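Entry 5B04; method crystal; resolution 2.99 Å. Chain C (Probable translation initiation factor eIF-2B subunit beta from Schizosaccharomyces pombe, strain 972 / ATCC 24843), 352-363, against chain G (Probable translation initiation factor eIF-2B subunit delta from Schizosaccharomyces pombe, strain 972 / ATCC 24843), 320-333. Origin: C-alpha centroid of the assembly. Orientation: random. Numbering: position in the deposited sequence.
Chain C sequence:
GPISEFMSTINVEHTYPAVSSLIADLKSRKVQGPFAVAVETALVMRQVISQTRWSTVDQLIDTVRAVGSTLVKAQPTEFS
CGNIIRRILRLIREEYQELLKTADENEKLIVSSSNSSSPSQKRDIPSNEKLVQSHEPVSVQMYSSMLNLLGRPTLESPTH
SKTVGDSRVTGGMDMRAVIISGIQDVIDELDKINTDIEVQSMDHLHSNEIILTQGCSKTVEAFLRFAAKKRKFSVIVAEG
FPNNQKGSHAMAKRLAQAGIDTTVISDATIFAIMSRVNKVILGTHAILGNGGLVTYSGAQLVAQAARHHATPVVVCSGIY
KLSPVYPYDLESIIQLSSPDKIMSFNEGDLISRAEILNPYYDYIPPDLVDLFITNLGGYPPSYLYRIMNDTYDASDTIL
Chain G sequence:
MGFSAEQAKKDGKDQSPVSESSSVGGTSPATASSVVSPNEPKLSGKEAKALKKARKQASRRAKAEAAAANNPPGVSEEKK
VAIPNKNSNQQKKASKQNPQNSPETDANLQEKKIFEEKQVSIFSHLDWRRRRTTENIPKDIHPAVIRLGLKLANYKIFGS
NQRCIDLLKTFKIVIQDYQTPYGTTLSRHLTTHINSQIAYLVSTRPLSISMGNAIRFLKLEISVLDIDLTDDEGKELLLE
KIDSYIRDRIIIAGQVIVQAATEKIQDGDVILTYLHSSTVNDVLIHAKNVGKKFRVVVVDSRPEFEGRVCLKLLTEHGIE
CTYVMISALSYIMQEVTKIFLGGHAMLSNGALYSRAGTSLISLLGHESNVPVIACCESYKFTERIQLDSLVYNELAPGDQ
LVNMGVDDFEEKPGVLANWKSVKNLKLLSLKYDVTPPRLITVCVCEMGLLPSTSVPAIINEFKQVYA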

# COMPACT_ATOMS: atom_id res chain seq x y z
N SER C 352 43.23 2.03 -4.56
CA SER C 352 44.31 2.11 -3.59
C SER C 352 43.93 3.01 -2.41
O SER C 352 44.50 2.91 -1.33
CB SER C 352 45.59 2.64 -4.25
OG SER C 352 45.38 3.91 -4.82
N ARG C 353 42.96 3.89 -2.64
CA ARG C 353 42.57 4.88 -1.64
C ARG C 353 41.15 4.69 -1.14
O ARG C 353 40.60 5.56 -0.46
CB ARG C 353 42.73 6.29 -2.22
CG ARG C 353 44.14 6.63 -2.64
CD ARG C 353 44.16 7.88 -3.51
NE ARG C 353 45.51 8.24 -3.94
CZ ARG C 353 45.78 9.14 -4.87
NH1 ARG C 353 44.79 9.77 -5.49
NH2 ARG C 353 47.04 9.40 -5.20
N ALA C 354 40.54 3.56 -1.48
CA ALA C 354 39.16 3.31 -1.07
C ALA C 354 38.88 1.83 -0.81
O ALA C 354 39.52 0.95 -1.40
CB ALA C 354 38.20 3.84 -2.12
N GLU C 355 37.93 1.57 0.07
CA GLU C 355 37.47 0.22 0.36
C GLU C 355 36.29 -0.12 -0.54
O GLU C 355 35.23 0.49 -0.45
CB GLU C 355 37.08 0.10 1.83
CG GLU C 355 36.52 -1.25 2.24
CD GLU C 355 36.30 -1.36 3.73
OE1 GLU C 355 37.25 -1.74 4.45
OE2 GLU C 355 35.18 -1.06 4.20
N ILE C 356 36.48 -1.10 -1.42
CA ILE C 356 35.42 -1.49 -2.34
C ILE C 356 34.83 -2.84 -1.94
O ILE C 356 35.55 -3.83 -1.83
CB ILE C 356 35.91 -1.56 -3.80
CG1 ILE C 356 36.28 -0.17 -4.32
CG2 ILE C 356 34.84 -2.15 -4.69
CD1 ILE C 356 37.70 0.27 -4.02
N LEU C 357 33.52 -2.86 -1.73
CA LEU C 357 32.85 -4.05 -1.20
C LEU C 357 31.72 -4.53 -2.11
O LEU C 357 30.79 -3.78 -2.41
CB LEU C 357 32.30 -3.76 0.19
CG LEU C 357 33.31 -3.21 1.20
CD1 LEU C 357 32.62 -2.80 2.49
CD2 LEU C 357 34.40 -4.23 1.47
N ASN C 358 31.81 -5.78 -2.54
CA ASN C 358 30.79 -6.38 -3.39
C ASN C 358 30.20 -7.65 -2.79
O ASN C 358 30.66 -8.75 -3.09
CB ASN C 358 31.36 -6.68 -4.78
CG ASN C 358 30.36 -7.38 -5.69
OD1 ASN C 358 29.15 -7.14 -5.60
ND2 ASN C 358 30.85 -8.25 -6.55
N PRO C 359 29.19 -7.50 -1.93
CA PRO C 359 28.46 -8.68 -1.44
C PRO C 359 27.47 -9.16 -2.49
O PRO C 359 26.84 -8.34 -3.14
CB PRO C 359 27.75 -8.15 -0.19
CG PRO C 359 27.54 -6.70 -0.48
CD PRO C 359 28.72 -6.25 -1.30
N TYR C 360 27.34 -10.47 -2.66
CA TYR C 360 26.39 -10.99 -3.64
C TYR C 360 25.23 -11.71 -2.96
O TYR C 360 24.41 -12.35 -3.63
CB TYR C 360 27.08 -11.90 -4.66
CG TYR C 360 27.80 -13.12 -4.11
CD1 TYR C 360 27.13 -14.32 -3.93
CD2 TYR C 360 29.15 -13.07 -3.81
CE1 TYR C 360 27.78 -15.44 -3.44
CE2 TYR C 360 29.82 -14.18 -3.32
CZ TYR C 360 29.13 -15.36 -3.14
OH TYR C 360 29.78 -16.47 -2.66
N TYR C 361 25.15 -11.60 -1.64
CA TYR C 361 24.00 -12.10 -0.89
C TYR C 361 23.36 -10.99 -0.06
O TYR C 361 24.06 -10.17 0.53
CB TYR C 361 24.41 -13.26 0.02
CG TYR C 361 24.68 -14.56 -0.70
CD1 TYR C 361 24.08 -14.85 -1.92
CD2 TYR C 361 25.54 -15.51 -0.15
CE1 TYR C 361 24.33 -16.04 -2.57
CE2 TYR C 361 25.79 -16.70 -0.80
CZ TYR C 361 25.19 -16.96 -2.01
OH TYR C 361 25.44 -18.15 -2.65
N ASP C 362 22.03 -10.98 -0.03
CA ASP C 362 21.29 -10.06 0.82
C ASP C 362 20.46 -10.87 1.81
O ASP C 362 20.21 -12.06 1.58
CB ASP C 362 20.40 -9.14 -0.01
CG ASP C 362 20.29 -7.74 0.57
OD1 ASP C 362 20.49 -7.59 1.80
OD2 ASP C 362 20.00 -6.80 -0.19
N TYR C 363 20.04 -10.26 2.90
CA TYR C 363 19.21 -10.96 3.87
C TYR C 363 17.86 -10.29 4.08
O TYR C 363 17.78 -9.09 4.30
CB TYR C 363 19.93 -11.08 5.22
CG TYR C 363 19.07 -11.70 6.29
CD1 TYR C 363 18.87 -13.08 6.35
CD2 TYR C 363 18.43 -10.92 7.25
CE1 TYR C 363 18.08 -13.65 7.32
CE2 TYR C 363 17.64 -11.48 8.23
CZ TYR C 363 17.47 -12.85 8.26
OH TYR C 363 16.68 -13.42 9.23
N GLU G 320 39.02 9.25 4.18
CA GLU G 320 38.81 7.81 4.23
C GLU G 320 37.46 7.45 3.62
O GLU G 320 36.43 7.97 4.05
CB GLU G 320 38.92 7.30 5.67
CG GLU G 320 38.85 5.79 5.82
CD GLU G 320 39.12 5.35 7.24
OE1 GLU G 320 38.97 4.14 7.53
OE2 GLU G 320 39.47 6.21 8.08
N CYS G 321 37.46 6.56 2.64
CA CYS G 321 36.24 6.28 1.88
C CYS G 321 35.97 4.80 1.63
O CYS G 321 36.88 4.01 1.42
CB CYS G 321 36.28 7.01 0.54
SG CYS G 321 36.13 8.81 0.65
N THR G 322 34.69 4.44 1.67
CA THR G 322 34.23 3.11 1.28
C THR G 322 33.27 3.26 0.09
O THR G 322 32.48 4.20 0.05
CB THR G 322 33.53 2.38 2.44
OG1 THR G 322 34.44 2.23 3.53
CG2 THR G 322 33.04 1.01 2.01
N TYR G 323 33.36 2.35 -0.87
CA TYR G 323 32.59 2.46 -2.10
C TYR G 323 31.76 1.21 -2.37
O TYR G 323 32.31 0.11 -2.53
CB TYR G 323 33.52 2.74 -3.27
CG TYR G 323 32.84 2.94 -4.60
CD1 TYR G 323 32.25 4.16 -4.93
CD2 TYR G 323 32.80 1.92 -5.54
CE1 TYR G 323 31.63 4.34 -6.16
CE2 TYR G 323 32.18 2.10 -6.77
CZ TYR G 323 31.60 3.31 -7.07
OH TYR G 323 30.99 3.48 -8.29
N VAL G 324 30.44 1.37 -2.42
CA VAL G 324 29.53 0.25 -2.68
C VAL G 324 28.43 0.66 -3.66
O VAL G 324 28.14 1.85 -3.82
CB VAL G 324 28.87 -0.28 -1.39
CG1 VAL G 324 29.91 -0.86 -0.45
CG2 VAL G 324 28.08 0.83 -0.71
N MET G 325 27.81 -0.32 -4.30
CA MET G 325 26.65 -0.06 -5.15
C MET G 325 25.39 -0.02 -4.29
O MET G 325 25.39 -0.52 -3.16
CB MET G 325 26.52 -1.12 -6.24
CG MET G 325 27.66 -1.13 -7.24
SD MET G 325 27.99 0.49 -7.95
CE MET G 325 26.48 0.77 -8.86
N ILE G 326 24.33 0.56 -4.83
CA ILE G 326 23.08 0.73 -4.09
C ILE G 326 22.46 -0.62 -3.72
O ILE G 326 21.63 -0.70 -2.82
CB ILE G 326 22.06 1.57 -4.91
CG1 ILE G 326 20.93 2.07 -4.01
CG2 ILE G 326 21.53 0.78 -6.10
CD1 ILE G 326 20.00 3.05 -4.69
N SER G 327 22.88 -1.68 -4.41
CA SER G 327 22.41 -3.02 -4.11
C SER G 327 22.94 -3.51 -2.77
O SER G 327 22.35 -4.39 -2.14
CB SER G 327 22.83 -3.99 -5.22
OG SER G 327 22.51 -3.47 -6.50
N ALA G 328 24.06 -2.94 -2.34
CA ALA G 328 24.70 -3.34 -1.09
C ALA G 328 24.34 -2.39 0.04
O ALA G 328 25.06 -2.31 1.04
CB ALA G 328 26.21 -3.40 -1.27
N LEU G 329 23.23 -1.68 -0.12
CA LEU G 329 22.82 -0.67 0.85
C LEU G 329 22.59 -1.25 2.24
O LEU G 329 23.10 -0.74 3.23
CB LEU G 329 21.56 0.04 0.37
CG LEU G 329 21.14 1.25 1.21
CD1 LEU G 329 22.27 2.27 1.26
CD2 LEU G 329 19.87 1.87 0.66
N SER G 330 21.80 -2.33 2.30
CA SER G 330 21.49 -2.99 3.56
C SER G 330 22.75 -3.41 4.32
O SER G 330 22.84 -3.25 5.54
CB SER G 330 20.62 -4.22 3.32
OG SER G 330 20.34 -4.90 4.53
N TYR G 331 23.72 -3.94 3.58
CA TYR G 331 24.97 -4.40 4.15
C TYR G 331 25.77 -3.25 4.76
O TYR G 331 26.10 -3.27 5.94
CB TYR G 331 25.81 -5.10 3.07
CG TYR G 331 27.15 -5.61 3.55
CD1 TYR G 331 27.28 -6.88 4.09
CD2 TYR G 331 28.29 -4.83 3.45
CE1 TYR G 331 28.50 -7.36 4.53
CE2 TYR G 331 29.52 -5.29 3.88
CZ TYR G 331 29.62 -6.55 4.42
OH TYR G 331 30.84 -7.02 4.85
N ILE G 332 26.05 -2.24 3.94
CA ILE G 332 26.93 -1.15 4.34
C ILE G 332 26.29 -0.20 5.35
O ILE G 332 26.99 0.53 6.05
CB ILE G 332 27.40 -0.35 3.10
CG1 ILE G 332 28.65 0.47 3.42
CG2 ILE G 332 26.27 0.54 2.58
CD1 ILE G 332 29.82 -0.37 3.88
N MET G 333 24.96 -0.23 5.44
CA MET G 333 24.23 0.68 6.32
C MET G 333 24.55 0.42 7.79
O MET G 333 24.48 1.33 8.62
CB MET G 333 22.72 0.56 6.08
CG MET G 333 21.88 1.53 6.88
SD MET G 333 22.16 3.26 6.45
CE MET G 333 21.57 3.29 4.76

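The two stretches meet in two ways: their strands pair edge to edge, and beyond this pairing the following segment of chain C lies against the start of a helix in chain G. Together they bury 609 Å², counting both sides.

The pairing is parallel, with the strand axes inclined at 24°. C:Glu355 is its centre, since its amide and its carbonyl both bond to chain G. C:Glu355 N donates to G:Cys321 O (3.0 Å, nearly linear), and G:Tyr323 N donates to C:Glu355 O (2.7 Å). A weak bond from C:Leu357 N to G:Tyr323 O (3.3 Å) continues the ladder as the strands spread: the CA atoms of C:Glu355 and G:Thr322 are 4.4 Å apart, those of C:Leu357 and G:Val324 5.6 Å. The same carbonyls also receive CA-H groups, as from G:Thr322 CA to C:Glu355 O at 3.3 Å.

Because side chains alternate along a strand, the small sheet has two different faces. On one, C:Ile356 lies beside G:Tyr323, its CG1 4.1 Å from G:Tyr323 CB; a beta-branched residue suits an extended backbone and brings bulk close to it. On the other, C:Glu355 and G:Thr322 are neighbours. The extended glutamate (chi1 and chi2 both t) brings OE2 to 3.4 Å from G:Thr322 OG1, a weak hydrogen bond that gives the threonine hydroxyl a polar partner.

C:Leu357 is the principal bump, with 80 Å² covered by the chain G stretch. It fits a hollow lined by strand and helix residues: its CB packs on G:Val324 CG1 (3.8 Å), while its CD1 reaches G:Thr322 CG2 (3.9 Å), G:Ile332 CD1 (4.0 Å) and the edge of the G:Tyr331 ring at CE2 (4.2 Å). A long apolar side chain suits this place, since one methyl, CD1, makes three of these contacts.

C:Pro359 is the second bump. Its CG touches G:Ala328 CB at 3.6 Å and lies over one face of the G:Tyr331 ring, 4.2 Å from G:Tyr331 CG. Alanine, at the N-cap position, presents only a methyl group here, so the proline ring can come close, and the broad aromatic face offers a flat surface to the compact pyrrolidine. The tyrosine thus meets the proline with its face and the leucine with its edge.

C:Asp362 approaches the helix, its OD1 3.7 Å from G:Ser330 CB. That oxygen accepts a hydrogen bond from C:Tyr363 N (2.9 Å), and OD2 is satisfied elsewhere in the structure. The contact with the small serine is one of packing.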